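Local coordinates for uncharacterized protein (Thermus thermophilus HB8, PDB 4WVB) that probably hydrolyses the thermophile osmolyte mannosylglycerate, and also glucosylglycerate, to glycerate and the free sugar, at residues Q103-A108 with A239-A244. Sequence-based numbering, arbitrary orientation.
Sequences QPPVVA and AILQRA. With GLC (alpha-D-glucopyranose), chain F.
I240 of helix 235-254 lodges its branched side chain against P104, P105 and V106. With CG1 beside the backbone N (chi1 -72°), CG2 leaves CB anti to that N and presses on the main chain between P105 and V106, 3.4 Å from V106 N and 3.6 Å from P105 C. The other branch runs through CG1, extended, to CD1, which ends 3.8 Å from P104 CB. Isoleucine suits the place because one branch covers the peptide while the other reaches back to the preceding proline. P105 is the centre of an inverse gamma turn, closed by a weak bond from V106 N to P104 O; the central residue lends no N-H to that bond, and proline's ring-restricted phi, here -86°, fits the inverse form. CG of the P105 ring rests 3.7 Å from both L241 CB and L241 CD1. In the (alpha/alpha)6-barrel catalytic domain expected of GH63 enzymes, this turn and the start of helix 107-117 pack on helix 235-254, with helix 33-43 also touching P104, V106 and I240. Farther along, small residues permit a close approach: A108 CB and A244 CB stand 4.0 Å apart, and A244 CB lies 3.2 Å from P105 O. At the opposite end of 103-108, Q103 NE2 donates to O4 of the bound glucose at 2.9 Å, a bent bond (135°), while OE1 is hydrogen-bonded to W34 N, which fixes the amide's rotation.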
loop_
_atom_site.group_PDB
_atom_site.type_symbol
_atom_site.label_atom_id
_atom_site.label_comp_id
_atom_site.label_asym_id
_atom_site.label_seq_id
_atom_site.Cartn_x
_atom_site.Cartn_y
_atom_site.Cartn_z
ATOM N N GLN A 103 13.559 -2.958 -23.998
ATOM C CA GLN A 103 13.301 -4.305 -23.453
ATOM C C GLN A 103 13.064 -4.143 -21.939
ATOM O O GLN A 103 13.258 -3.048 -21.393
ATOM C CB GLN A 103 14.499 -5.216 -23.723
ATOM C CG GLN A 103 14.180 -6.441 -24.535
ATOM C CD GLN A 103 15.344 -7.421 -24.688
ATOM O OE1 GLN A 103 16.501 -7.217 -24.231
ATOM N NE2 GLN A 103 15.053 -8.464 -25.370
ATOM N N PRO A 104 12.648 -5.220 -21.245
ATOM C CA PRO A 104 12.254 -5.037 -19.851
ATOM C C PRO A 104 13.393 -4.453 -18.987
ATOM O O PRO A 104 14.522 -4.945 -19.031
ATOM C CB PRO A 104 11.840 -6.451 -19.443
ATOM C CG PRO A 104 11.306 -7.036 -20.719
ATOM C CD PRO A 104 12.290 -6.559 -21.744
ATOM N N PRO A 105 13.113 -3.385 -18.212
ATOM C CA PRO A 105 14.143 -2.619 -17.502
ATOM C C PRO A 105 14.494 -3.202 -16.123
ATOM O O PRO A 105 14.315 -2.552 -15.082
ATOM C CB PRO A 105 13.501 -1.241 -17.376
ATOM C CG PRO A 105 12.036 -1.538 -17.244
ATOM C CD PRO A 105 11.801 -2.706 -18.153
ATOM N N VAL A 106 15.052 -4.412 -16.139
ATOM C CA VAL A 106 15.479 -5.057 -14.904
ATOM C C VAL A 106 16.792 -4.468 -14.418
ATOM O O VAL A 106 17.218 -4.713 -13.286
ATOM C CB VAL A 106 15.566 -6.598 -15.097
ATOM C CG1 VAL A 106 16.799 -6.983 -15.877
ATOM C CG2 VAL A 106 15.539 -7.302 -13.736
ATOM N N VAL A 107 17.444 -3.644 -15.243
ATOM C CA VAL A 107 18.783 -3.191 -14.918
ATOM C C VAL A 107 19.006 -2.516 -13.551
ATOM O O VAL A 107 20.019 -2.801 -12.898
ATOM C CB VAL A 107 19.444 -2.386 -16.083
ATOM C CG1 VAL A 107 18.675 -1.137 -16.444
ATOM C CG2 VAL A 107 20.899 -2.108 -15.768
ATOM N N ALA A 108 18.087 -1.670 -13.094
ATOM C CA ALA A 108 18.313 -0.951 -11.853
ATOM C C ALA A 108 18.354 -1.912 -10.667
ATOM O O ALA A 108 19.116 -1.722 -9.738
ATOM C CB ALA A 108 17.252 0.137 -11.629
ATOM N N ALA A 239 5.778 -4.741 -14.317
ATOM C CA ALA A 239 6.142 -5.276 -13.008
ATOM C C ALA A 239 7.654 -5.137 -12.775
ATOM O O ALA A 239 8.094 -4.731 -11.691
ATOM C CB ALA A 239 5.710 -6.730 -12.909
ATOM N N ILE A 240 8.432 -5.450 -13.815
ATOM C CA ILE A 240 9.875 -5.337 -13.821
ATOM C C ILE A 240 10.273 -3.856 -13.622
ATOM O O ILE A 240 11.113 -3.539 -12.798
ATOM C CB ILE A 240 10.455 -5.951 -15.093
ATOM C CG1 ILE A 240 10.325 -7.495 -14.992
ATOM C CG2 ILE A 240 11.929 -5.577 -15.277
ATOM C CD1 ILE A 240 10.711 -8.233 -16.257
ATOM N N LEU A 241 9.635 -2.958 -14.349
ATOM C CA LEU A 241 9.886 -1.525 -14.160
ATOM C C LEU A 241 9.559 -1.042 -12.756
ATOM O O LEU A 241 10.304 -0.262 -12.157
ATOM C CB LEU A 241 9.092 -0.736 -15.205
ATOM C CG LEU A 241 9.270 0.769 -15.162
ATOM C CD1 LEU A 241 10.723 1.242 -15.185
ATOM C CD2 LEU A 241 8.513 1.335 -16.357
ATOM N N GLN A 242 8.451 -1.500 -12.200
ATOM C CA GLN A 242 8.092 -1.094 -10.841
ATOM C C GLN A 242 9.083 -1.607 -9.804
ATOM O O GLN A 242 9.480 -0.865 -8.907
ATOM C CB GLN A 242 6.637 -1.446 -10.514
ATOM C CG GLN A 242 6.172 -1.028 -9.121
ATOM C CD GLN A 242 5.978 0.492 -8.973
ATOM O OE1 GLN A 242 6.362 1.267 -9.856
ATOM N NE2 GLN A 242 5.394 0.901 -7.872
ATOM N N ARG A 243 9.499 -2.865 -9.908
ATOM C CA ARG A 243 10.583 -3.352 -9.052
ATOM C C ARG A 243 11.835 -2.494 -9.209
ATOM O O ARG A 243 12.473 -2.100 -8.248
ATOM C CB ARG A 243 10.922 -4.804 -9.372
ATOM C CG ARG A 243 12.067 -5.405 -8.576
ATOM C CD ARG A 243 12.012 -5.178 -7.084
ATOM N NE ARG A 243 13.166 -5.788 -6.437
ATOM C CZ ARG A 243 13.258 -7.077 -6.048
ATOM N NH1 ARG A 243 12.245 -7.918 -6.227
ATOM N NH2 ARG A 243 14.378 -7.514 -5.491
ATOM N N ALA A 244 12.177 -2.185 -10.455
ATOM C CA ALA A 244 13.367 -1.395 -10.726
ATOM C C ALA A 244 13.233 0.024 -10.146
ATOM O O ALA A 244 14.218 0.587 -9.639
ATOM C CB ALA A 244 13.601 -1.332 -12.226
HETATM C C1 GLC F . 14.908 -13.751 -27.718
HETATM C C2 GLC F . 14.226 -13.779 -26.329
HETATM C C3 GLC F . 14.496 -12.449 -25.622
HETATM C C4 GLC F . 16.007 -12.262 -25.462
HETATM C C5 GLC F . 16.684 -12.362 -26.847
HETATM C C6 GLC F . 18.204 -12.413 -26.750
HETATM O O1 GLC F . 14.331 -12.696 -28.528
HETATM O O2 GLC F . 12.818 -14.018 -26.441
HETATM O O3 GLC F . 13.863 -12.462 -24.357
HETATM O O4 GLC F . 16.264 -11.018 -24.751
HETATM O O5 GLC F . 16.327 -13.549 -27.577
HETATM O O6 GLC F . 18.594 -13.655 -26.202
#